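Local coordinates for protein 1-deoxy-D-xylulose 5-phosphate reductoisomerase (Zymomonas mobilis, PDB 1R0K) that catalyses the NADPH-dependent, divalent-metal-requiring rearrangement and reduction of 1-deoxy-D-xylulose 5-phosphate to 2-C-methyl-D-erythritol 4-phosphate in isoprenoid biosynthesis, at residues Arg5-Gly11 with Tyr31-Thr37; Val191-Val197 with Phe336-Lys340; Val240-Ile246 with Leu292-Glu298. All blocks are in the same frame, centred on the assembly; numbering follows the deposited sequence.

Contact 1. Residues Arg5-Gly11 with Tyr31-Thr37; sequences RTVTVLG and YQVIALT
Strands 5-10 and 31-37 run parallel and adjacent; the axes of these segments approach to 4.4 Å with directions 41° apart. Arg5 pairs with Tyr31, Thr6 with Gln32 and Val7 with Val33; beyond these a beta bulge moves the register by one residue, so that Val9 faces Leu36. The bulge lies at Ile34, whose phi/psi of -90/-76° leaves the extended region occupied by its neighbours.

Main-chain hydrogen bonds run from Gln32 N to Arg5 O (2.8 Å), Val7 N to Gln32 O (2.8 Å), Ile34 N to Val7 O (2.8 Å), Val9 N to Ala35 O (3.0 Å) and Thr37 N to Val9 O (3.1 Å). At the bulge the extra amide is satisfied by a side chain: Ala35 N donates to Thr8 OG1 at 3.2 Å (Thr8 chi1 m). At the C-terminal end Gly11 N donates to Thr37 OG1 at 2.9 Å (Thr37 chi1 p). Gly11 has phi/psi of 88/60°, where a CB would collide with the preceding carbonyl.

Apolar contacts join Val7 CG1 to Tyr31 CD2 (3.7 Å), Val7 CG2 to Val33 CG2 (4.0 Å) and Val9 CB to Leu36 CD2 (3.7 Å). A water bridges Arg5 NH1 and Tyr31 OH, at 2.9 Å from each, while Arg5 NE forms a salt bridge with Asp95.

This is the first beta-alpha-beta unit of the Rossmann-like domain, and Gly11 leads into the predicted NADPH-binding residues Thr13 and Gly14. Helix 15-25 covers Val7, Val9 and Val33, helix 83-90 packs on Leu10, Ala35 and Thr37, and strand 96-99 pairs with strand 5-10 along its other edge.

Contact 2. Residues Val191-Val197 with Phe336-Lys340; sequences VTPERAV and FLDKK
In this helix-end packing, the capped N-terminus of the short helix 193-196 is set against the C-terminal end of helix 321-337, with the CA atoms of Pro193 and Leu337 5.2 Å apart. Thr192 (chi1 p) is the N-cap: its OG1 accepts a weak bond from Arg195 N at 3.3 Å, and its carbonyl O takes Ala196 N at 3.0 Å. Across the contact, Lys339 NZ forms a salt bridge with Glu194 OE2 at 2.5 Å, through a lysine side chain extended beyond its m chi1. Lys339 itself ends its helix in a Schellman motif (phi/psi 64/41°), and its N donates to Phe336 O at 2.8 Å. Arg195 NH2 forms a salt bridge with Glu187.

Apolar contacts complete the interface: Pro193 CG lies over the Phe336 ring in a CH-pi contact, 4.0 Å from the centroid, and Val197 CG1 touches Leu337 CD2 at 3.7 Å. Val197 O accepts from His199 ND1, a predicted substrate-binding residue, and helix 206-214 closes the cluster through Ile210, packed on Ala196, Val197 and Phe336.

Contact 3. Residues Val240-Ile246 with Leu292-Glu298; sequences VHPQSVI and LRQMDFE
Leu292, the last helical residue before strand 294-296, sends CD2 to within 4.1 Å of Val245 CG2 and CD1 to 4.0 Å from Gln243 CG. A water donates to Gln294 O (3.0 Å) and accepts from Gln243 NE2 (3.2 Å). Met295 (chi1 m, chi2 t) reaches the residues just after the turn 241-244, CE 3.6 Å from Val245 CG2 and SD 3.8 Å from Ile246 CD1. Asp296 is clasped by Gln243: Asp296 N donates to Gln243 OE1 and Gln243 NE2 to Asp296 OD2, both at 2.8 Å. Residues 294-296 form an antiparallel beta pairing with the second subunit, so the sheet crosses the dimer interface. Asp296 O accepts from His241 ND1 (2.8 Å), while His241 NE2 takes Ile246 N at 3.2 Å across the type I turn. Phe297 lies nearly parallel to the His241 ring but slid aside, centroids 4.5 Å apart and planes at 10°. Glu298 pairs with Val240 in a single antiparallel hydrogen-bonded bridge, Glu298 N to Val240 O at 2.9 Å, and its carboxylate salt-bridges Arg181.

How the contacts relate
Contact 1 closes first along the chain and belongs to the N-terminal parallel sheet. Contacts 2 and 3 follow: contact 2 spans residues 191 to 340, and the whole of contact 3 falls within that span. Centres of contacts 1 and 2 lie 38 Å apart, on opposite sides of the chain's centre; those of contacts 2 and 3 are 28 Å apart, and none touches another. Contact 1 adjoins predicted NADPH-binding residues, whereas contacts 2 and 3 lie near predicted substrate-binding residues, His199 for the former, Ser176 and Lys218 for the latter. The three thus probably frame the cofactor and substrate sides of the active site, and contact 3, through strand 294-296, also reaches the subunit interface.

Contact 1. Residues Arg5-Gly11 with Tyr31-Thr37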
loop_
_atom_site.group_PDB
_atom_site.type_symbol
_atom_site.label_atom_id
_atom_site.label_comp_id
_atom_site.label_asym_id
_atom_site.label_seq_id
_atom_site.Cartn_x
_atom_site.Cartn_y
_atom_site.Cartn_z
ATOM N N ARG B 5 3.307 23.727 -16.414
ATOM C CA ARG B 5 4.461 23.339 -15.618
ATOM C C ARG B 5 5.566 22.969 -16.604
ATOM O O ARG B 5 5.335 22.200 -17.538
ATOM C CB ARG B 5 4.113 22.136 -14.743
ATOM C CG ARG B 5 5.204 21.755 -13.762
ATOM C CD ARG B 5 4.861 20.466 -13.031
ATOM N NE ARG B 5 5.799 20.199 -11.948
ATOM C CZ ARG B 5 5.847 19.063 -11.264
ATOM N NH1 ARG B 5 5.010 18.077 -11.552
ATOM N NH2 ARG B 5 6.732 18.918 -10.287
ATOM N N THR B 6 6.760 23.516 -16.401
ATOM C CA THR B 6 7.881 23.247 -17.295
ATOM C C THR B 6 8.571 21.913 -17.004
ATOM O O THR B 6 8.830 21.573 -15.847
ATOM C CB THR B 6 8.927 24.380 -17.227
ATOM O OG1 THR B 6 9.363 24.560 -15.871
ATOM C CG2 THR B 6 8.320 25.684 -17.731
ATOM N N VAL B 7 8.870 21.168 -18.063
ATOM C CA VAL B 7 9.511 19.870 -17.920
ATOM C C VAL B 7 10.687 19.649 -18.864
ATOM O O VAL B 7 10.697 20.122 -20.006
ATOM C CB VAL B 7 8.504 18.725 -18.154
ATOM C CG1 VAL B 7 7.357 18.830 -17.172
ATOM C CG2 VAL B 7 7.982 18.769 -19.585
ATOM N N THR B 8 11.682 18.926 -18.367
ATOM C CA THR B 8 12.858 18.585 -19.148
ATOM C C THR B 8 13.084 17.091 -19.012
ATOM O O THR B 8 12.981 16.533 -17.917
ATOM C CB THR B 8 14.109 19.342 -18.662
ATOM O OG1 THR B 8 14.081 20.679 -19.174
ATOM C CG2 THR B 8 15.380 18.649 -19.131
ATOM N N VAL B 9 13.371 16.443 -20.132
ATOM C CA VAL B 9 13.615 15.013 -20.124
ATOM C C VAL B 9 15.036 14.732 -20.593
ATOM O O VAL B 9 15.372 14.936 -21.762
ATOM C CB VAL B 9 12.628 14.269 -21.035
ATOM C CG1 VAL B 9 12.839 12.759 -20.911
ATOM C CG2 VAL B 9 11.202 14.646 -20.670
ATOM N N LEU B 10 15.870 14.289 -19.662
ATOM C CA LEU B 10 17.253 13.949 -19.966
ATOM C C LEU B 10 17.233 12.467 -20.337
ATOM O O LEU B 10 16.975 11.619 -19.488
ATOM C CB LEU B 10 18.129 14.189 -18.733
ATOM C CG LEU B 10 18.009 15.589 -18.120
ATOM C CD1 LEU B 10 18.860 15.661 -16.867
ATOM C CD2 LEU B 10 18.452 16.653 -19.141
ATOM N N GLY B 11 17.494 12.164 -21.608
ATOM C CA GLY B 11 17.464 10.786 -22.071
ATOM C C GLY B 11 16.030 10.494 -22.480
ATOM O O GLY B 11 15.385 9.594 -21.949
ATOM N N TYR B 31 1.771 20.669 -19.405
ATOM C CA TYR B 31 3.225 20.700 -19.416
ATOM C C TYR B 31 3.855 21.412 -20.598
ATOM O O TYR B 31 3.414 21.265 -21.736
ATOM C CB TYR B 31 3.771 19.273 -19.366
ATOM C CG TYR B 31 3.251 18.482 -18.194
ATOM C CD1 TYR B 31 2.353 17.433 -18.382
ATOM C CD2 TYR B 31 3.630 18.804 -16.894
ATOM C CE1 TYR B 31 1.839 16.724 -17.302
ATOM C CE2 TYR B 31 3.123 18.100 -15.804
ATOM C CZ TYR B 31 2.228 17.063 -16.015
ATOM O OH TYR B 31 1.719 16.373 -14.937
ATOM N N GLN B 32 4.911 22.165 -20.309
ATOM C CA GLN B 32 5.667 22.898 -21.316
ATOM C C GLN B 32 7.081 22.322 -21.351
ATOM O O GLN B 32 7.832 22.426 -20.382
ATOM C CB GLN B 32 5.718 24.384 -20.965
ATOM C CG GLN B 32 6.829 25.141 -21.673
ATOM C CD GLN B 32 6.707 26.642 -21.510
ATOM O OE1 GLN B 32 6.504 27.148 -20.402
ATOM N NE2 GLN B 32 6.836 27.367 -22.616
ATOM N N VAL B 33 7.438 21.709 -22.472
ATOM C CA VAL B 33 8.749 21.102 -22.614
ATOM C C VAL B 33 9.865 22.113 -22.829
ATOM O O VAL B 33 9.830 22.900 -23.773
ATOM C CB VAL B 33 8.764 20.106 -23.778
ATOM C CG1 VAL B 33 10.144 19.489 -23.920
ATOM C CG2 VAL B 33 7.725 19.024 -23.539
ATOM N N ILE B 34 10.856 22.085 -21.945
ATOM C CA ILE B 34 11.996 22.976 -22.055
ATOM C C ILE B 34 13.056 22.288 -22.907
ATOM O O ILE B 34 13.230 22.613 -24.079
ATOM C CB ILE B 34 12.593 23.308 -20.666
ATOM C CG1 ILE B 34 11.533 23.976 -19.786
ATOM C CG2 ILE B 34 13.794 24.238 -20.821
ATOM C CD1 ILE B 34 10.983 25.269 -20.352
ATOM N N ALA B 35 13.758 21.324 -22.326
ATOM C CA ALA B 35 14.790 20.619 -23.070
ATOM C C ALA B 35 14.570 19.119 -23.136
ATOM O O ALA B 35 13.993 18.515 -22.233
ATOM C CB ALA B 35 16.154 20.907 -22.468
ATOM N N LEU B 36 15.022 18.530 -24.236
ATOM C CA LEU B 36 14.959 17.091 -24.431
ATOM C C LEU B 36 16.366 16.726 -24.865
ATOM O O LEU B 36 16.990 17.468 -25.620
ATOM C CB LEU B 36 13.973 16.716 -25.540
ATOM C CG LEU B 36 12.486 17.008 -25.343
ATOM C CD1 LEU B 36 11.721 16.403 -26.516
ATOM C CD2 LEU B 36 11.988 16.418 -24.020
ATOM N N THR B 37 16.883 15.604 -24.383
ATOM C CA THR B 37 18.222 15.202 -24.782
ATOM C C THR B 37 18.218 13.737 -25.166
ATOM O O THR B 37 17.346 12.979 -24.749
ATOM C CB THR B 37 19.244 15.383 -23.646
ATOM O OG1 THR B 37 19.135 14.293 -22.722
ATOM C CG2 THR B 37 19.005 16.698 -22.921
HETATM O O HOH W 1 2.324 18.031 -12.668
#

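Contact 2. Residues Val191-Val197 with Phe336-Lys340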
loop_
_atom_site.group_PDB
_atom_site.type_symbol
_atom_site.label_atom_id
_atom_site.label_comp_id
_atom_site.label_asym_id
_atom_site.label_seq_id
_atom_site.Cartn_x
_atom_site.Cartn_y
_atom_site.Cartn_z
ATOM N N VAL B 191 26.773 -21.856 -17.183
ATOM C CA VAL B 191 25.979 -20.943 -17.996
ATOM C C VAL B 191 26.803 -20.159 -19.022
ATOM O O VAL B 191 27.827 -19.558 -18.689
ATOM C CB VAL B 191 25.191 -19.967 -17.096
ATOM C CG1 VAL B 191 24.519 -18.888 -17.939
ATOM C CG2 VAL B 191 24.142 -20.743 -16.312
ATOM N N THR B 192 26.351 -20.181 -20.275
ATOM C CA THR B 192 27.032 -19.468 -21.358
ATOM C C THR B 192 26.391 -18.095 -21.569
ATOM O O THR B 192 25.231 -17.878 -21.212
ATOM C CB THR B 192 26.946 -20.237 -22.700
ATOM O OG1 THR B 192 25.582 -20.296 -23.128
ATOM C CG2 THR B 192 27.487 -21.649 -22.552
ATOM N N PRO B 193 27.142 -17.148 -22.158
ATOM C CA PRO B 193 26.636 -15.794 -22.415
ATOM C C PRO B 193 25.390 -15.837 -23.291
ATOM O O PRO B 193 24.473 -15.035 -23.128
ATOM C CB PRO B 193 27.802 -15.118 -23.135
ATOM C CG PRO B 193 29.000 -15.858 -22.629
ATOM C CD PRO B 193 28.532 -17.283 -22.629
ATOM N N GLU B 194 25.373 -16.775 -24.231
ATOM C CA GLU B 194 24.242 -16.915 -25.137
ATOM C C GLU B 194 22.954 -17.284 -24.398
ATOM O O GLU B 194 21.875 -16.789 -24.729
ATOM C CB GLU B 194 24.557 -17.962 -26.216
ATOM C CG GLU B 194 25.660 -17.529 -27.174
ATOM C CD GLU B 194 27.050 -17.981 -26.750
ATOM O OE1 GLU B 194 27.304 -18.122 -25.535
ATOM O OE2 GLU B 194 27.899 -18.184 -27.645
ATOM N N ARG B 195 23.066 -18.141 -23.390
ATOM C CA ARG B 195 21.888 -18.545 -22.633
ATOM C C ARG B 195 21.469 -17.475 -21.635
ATOM O O ARG B 195 20.281 -17.166 -21.502
ATOM C CB ARG B 195 22.149 -19.852 -21.882
ATOM C CG ARG B 195 20.878 -20.653 -21.648
ATOM C CD ARG B 195 20.524 -20.847 -20.184
ATOM N NE ARG B 195 21.336 -21.870 -19.535
ATOM C CZ ARG B 195 20.896 -22.662 -18.561
ATOM N NH1 ARG B 195 19.650 -22.558 -18.129
ATOM N NH2 ARG B 195 21.709 -23.549 -18.003
ATOM N N ALA B 196 22.456 -16.906 -20.947
ATOM C CA ALA B 196 22.216 -15.888 -19.923
ATOM C C ALA B 196 21.501 -14.620 -20.378
ATOM O O ALA B 196 20.763 -14.009 -19.607
ATOM C CB ALA B 196 23.532 -15.514 -19.260
ATOM N N VAL B 197 21.713 -14.214 -21.621
ATOM C CA VAL B 197 21.084 -12.994 -22.113
ATOM C C VAL B 197 19.675 -13.201 -22.657
ATOM O O VAL B 197 18.975 -12.231 -22.951
ATOM C CB VAL B 197 21.935 -12.333 -23.210
ATOM C CG1 VAL B 197 23.314 -12.001 -22.659
ATOM C CG2 VAL B 197 22.052 -13.259 -24.408
ATOM N N PHE B 336 32.533 -11.659 -19.162
ATOM C CA PHE B 336 31.725 -12.862 -19.293
ATOM C C PHE B 336 31.121 -12.917 -20.691
ATOM O O PHE B 336 31.232 -13.927 -21.380
ATOM C CB PHE B 336 30.601 -12.881 -18.249
ATOM C CG PHE B 336 29.597 -13.984 -18.464
ATOM C CD1 PHE B 336 29.998 -15.322 -18.455
ATOM C CD2 PHE B 336 28.261 -13.688 -18.698
ATOM C CE1 PHE B 336 29.079 -16.350 -18.681
ATOM C CE2 PHE B 336 27.330 -14.705 -18.924
ATOM C CZ PHE B 336 27.741 -16.039 -18.916
ATOM N N LEU B 337 30.481 -11.827 -21.102
ATOM C CA LEU B 337 29.865 -11.755 -22.421
ATOM C C LEU B 337 30.891 -11.978 -23.530
ATOM O O LEU B 337 30.569 -12.544 -24.578
ATOM C CB LEU B 337 29.185 -10.399 -22.613
ATOM C CG LEU B 337 27.935 -10.185 -21.755
ATOM C CD1 LEU B 337 27.446 -8.759 -21.922
ATOM C CD2 LEU B 337 26.848 -11.176 -22.155
ATOM N N ASP B 338 32.125 -11.541 -23.291
ATOM C CA ASP B 338 33.204 -11.698 -24.268
ATOM C C ASP B 338 33.833 -13.090 -24.148
ATOM O O ASP B 338 34.795 -13.412 -24.845
ATOM C CB ASP B 338 34.283 -10.633 -24.044
ATOM C CG ASP B 338 35.270 -10.552 -25.193
ATOM O OD1 ASP B 338 36.441 -10.195 -24.947
ATOM O OD2 ASP B 338 34.874 -10.837 -26.344
ATOM N N LYS B 339 33.290 -13.896 -23.240
ATOM C CA LYS B 339 33.750 -15.262 -23.011
ATOM C C LYS B 339 35.177 -15.391 -22.488
ATOM O O LYS B 339 35.922 -16.280 -22.901
ATOM C CB LYS B 339 33.588 -16.083 -24.294
ATOM C CG LYS B 339 32.158 -16.104 -24.803
ATOM C CD LYS B 339 32.006 -16.983 -26.023
ATOM C CE LYS B 339 30.554 -17.048 -26.468
ATOM N NZ LYS B 339 30.393 -17.968 -27.620
ATOM N N LYS B 340 35.551 -14.508 -21.566
ATOM C CA LYS B 340 36.887 -14.545 -20.985
ATOM C C LYS B 340 36.857 -15.175 -19.596
ATOM O O LYS B 340 37.891 -15.596 -19.076
ATOM C CB LYS B 340 37.479 -13.134 -20.905
ATOM C CG LYS B 340 37.927 -12.567 -22.247
ATOM C CD LYS B 340 38.703 -11.267 -22.058
ATOM C CE LYS B 340 39.286 -10.765 -23.371
ATOM N NZ LYS B 340 40.126 -9.552 -23.163
#

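Contact 3. Residues Val240-Ile246 with Leu292-Glu298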
loop_
_atom_site.group_PDB
_atom_site.type_symbol
_atom_site.label_atom_id
_atom_site.label_comp_id
_atom_site.label_asym_id
_atom_site.label_seq_id
_atom_site.Cartn_x
_atom_site.Cartn_y
_atom_site.Cartn_z
ATOM N N VAL B 240 12.074 -12.859 -2.623
ATOM C CA VAL B 240 11.900 -13.364 -3.978
ATOM C C VAL B 240 10.410 -13.593 -4.212
ATOM O O VAL B 240 9.733 -14.251 -3.425
ATOM C CB VAL B 240 12.693 -14.671 -4.205
ATOM C CG1 VAL B 240 12.384 -15.238 -5.583
ATOM C CG2 VAL B 240 14.198 -14.385 -4.084
ATOM N N HIS B 241 9.917 -13.020 -5.301
ATOM C CA HIS B 241 8.512 -13.076 -5.682
ATOM C C HIS B 241 8.526 -13.143 -7.212
ATOM O O HIS B 241 8.571 -12.122 -7.891
ATOM C CB HIS B 241 7.833 -11.799 -5.145
ATOM C CG HIS B 241 6.479 -11.525 -5.719
ATOM N ND1 HIS B 241 5.485 -12.477 -5.781
ATOM C CD2 HIS B 241 5.951 -10.394 -6.241
ATOM C CE1 HIS B 241 4.402 -11.943 -6.321
ATOM N NE2 HIS B 241 4.660 -10.680 -6.609
ATOM N N PRO B 242 8.495 -14.366 -7.771
ATOM C CA PRO B 242 8.523 -14.595 -9.221
ATOM C C PRO B 242 7.628 -13.718 -10.099
ATOM O O PRO B 242 8.099 -13.134 -11.074
ATOM C CB PRO B 242 8.179 -16.077 -9.342
ATOM C CG PRO B 242 8.762 -16.658 -8.078
ATOM C CD PRO B 242 8.313 -15.639 -7.047
ATOM N N GLN B 243 6.345 -13.626 -9.760
ATOM C CA GLN B 243 5.401 -12.840 -10.559
ATOM C C GLN B 243 5.743 -11.358 -10.678
ATOM O O GLN B 243 5.345 -10.699 -11.638
ATOM C CB GLN B 243 3.984 -12.976 -9.992
ATOM C CG GLN B 243 3.373 -14.377 -10.072
ATOM C CD GLN B 243 3.992 -15.351 -9.089
ATOM O OE1 GLN B 243 4.518 -14.955 -8.051
ATOM N NE2 GLN B 243 3.906 -16.635 -9.400
ATOM N N SER B 244 6.466 -10.828 -9.696
ATOM C CA SER B 244 6.844 -9.417 -9.707
ATOM C C SER B 244 5.648 -8.480 -9.857
ATOM O O SER B 244 5.745 -7.453 -10.537
ATOM C CB SER B 244 7.844 -9.136 -10.838
ATOM O OG SER B 244 9.057 -9.839 -10.636
ATOM N N VAL B 245 4.519 -8.829 -9.244
ATOM C CA VAL B 245 3.339 -7.970 -9.318
ATOM C C VAL B 245 3.353 -7.056 -8.104
ATOM O O VAL B 245 2.939 -5.900 -8.183
ATOM C CB VAL B 245 2.023 -8.782 -9.384
ATOM C CG1 VAL B 245 1.822 -9.297 -10.803
ATOM C CG2 VAL B 245 2.062 -9.942 -8.412
ATOM N N ILE B 246 3.822 -7.576 -6.973
ATOM C CA ILE B 246 3.974 -6.735 -5.791
ATOM C C ILE B 246 5.360 -6.162 -6.066
ATOM O O ILE B 246 6.353 -6.901 -6.125
ATOM C CB ILE B 246 3.979 -7.545 -4.476
ATOM C CG1 ILE B 246 2.579 -8.117 -4.227
ATOM C CG2 ILE B 246 4.419 -6.652 -3.316
ATOM C CD1 ILE B 246 2.423 -8.862 -2.916
ATOM N N LEU B 292 -4.378 -13.473 -12.831
ATOM C CA LEU B 292 -3.117 -13.758 -12.160
ATOM C C LEU B 292 -3.251 -15.066 -11.388
ATOM O O LEU B 292 -2.407 -15.962 -11.493
ATOM C CB LEU B 292 -2.790 -12.621 -11.193
ATOM C CG LEU B 292 -1.672 -12.860 -10.183
ATOM C CD1 LEU B 292 -0.372 -13.189 -10.909
ATOM C CD2 LEU B 292 -1.515 -11.624 -9.319
ATOM N N ARG B 293 -4.317 -15.144 -10.597
ATOM C CA ARG B 293 -4.642 -16.317 -9.797
ATOM C C ARG B 293 -3.728 -16.639 -8.619
ATOM O O ARG B 293 -4.210 -16.945 -7.528
ATOM C CB ARG B 293 -4.738 -17.547 -10.707
ATOM C CG ARG B 293 -4.843 -18.862 -9.970
ATOM C CD ARG B 293 -4.866 -20.035 -10.941
ATOM N NE ARG B 293 -4.784 -21.322 -10.251
ATOM C CZ ARG B 293 -3.747 -21.714 -9.511
ATOM N NH1 ARG B 293 -2.696 -20.920 -9.360
ATOM N NH2 ARG B 293 -3.760 -22.905 -8.925
ATOM N N GLN B 294 -2.417 -16.559 -8.814
ATOM C CA GLN B 294 -1.509 -16.926 -7.736
ATOM C C GLN B 294 -0.212 -16.118 -7.660
ATOM O O GLN B 294 0.374 -15.758 -8.680
ATOM C CB GLN B 294 -1.196 -18.420 -7.883
ATOM C CG GLN B 294 -0.560 -19.095 -6.688
ATOM C CD GLN B 294 -0.531 -20.609 -6.848
ATOM O OE1 GLN B 294 0.195 -21.145 -7.684
ATOM N NE2 GLN B 294 -1.340 -21.303 -6.056
ATOM N N MET B 295 0.214 -15.831 -6.431
ATOM C CA MET B 295 1.456 -15.103 -6.161
ATOM C C MET B 295 2.344 -16.017 -5.319
ATOM O O MET B 295 1.863 -16.657 -4.389
ATOM C CB MET B 295 1.183 -13.815 -5.370
ATOM C CG MET B 295 0.728 -12.626 -6.196
ATOM S SD MET B 295 0.391 -11.214 -5.135
ATOM C CE MET B 295 -0.764 -10.271 -6.151
ATOM N N ASP B 296 3.630 -16.081 -5.649
ATOM C CA ASP B 296 4.570 -16.911 -4.903
ATOM C C ASP B 296 5.633 -16.079 -4.198
ATOM O O ASP B 296 6.029 -15.025 -4.688
ATOM C CB ASP B 296 5.262 -17.898 -5.842
ATOM C CG ASP B 296 4.302 -18.889 -6.440
ATOM O OD1 ASP B 296 3.701 -19.656 -5.658
ATOM O OD2 ASP B 296 4.148 -18.894 -7.682
ATOM N N PHE B 297 6.098 -16.571 -3.053
ATOM C CA PHE B 297 7.130 -15.882 -2.285
ATOM C C PHE B 297 8.098 -16.895 -1.678
ATOM O O PHE B 297 7.690 -17.966 -1.238
ATOM C CB PHE B 297 6.510 -15.046 -1.156
ATOM C CG PHE B 297 5.448 -14.099 -1.617
ATOM C CD1 PHE B 297 4.121 -14.511 -1.692
ATOM C CD2 PHE B 297 5.776 -12.801 -2.000
ATOM C CE1 PHE B 297 3.131 -13.640 -2.143
ATOM C CE2 PHE B 297 4.798 -11.923 -2.454
ATOM C CZ PHE B 297 3.471 -12.342 -2.526
ATOM N N GLU B 298 9.381 -16.551 -1.659
ATOM C CA GLU B 298 10.401 -17.430 -1.096
ATOM C C GLU B 298 11.591 -16.590 -0.650
ATOM O O GLU B 298 11.757 -15.447 -1.081
ATOM C CB GLU B 298 10.847 -18.469 -2.136
ATOM C CG GLU B 298 11.600 -17.884 -3.320
ATOM C CD GLU B 298 11.969 -18.929 -4.359
ATOM O OE1 GLU B 298 11.070 -19.412 -5.075
ATOM O OE2 GLU B 298 13.163 -19.273 -4.459
HETATM O O HOH W 2 1.254 -17.227 -11.102
#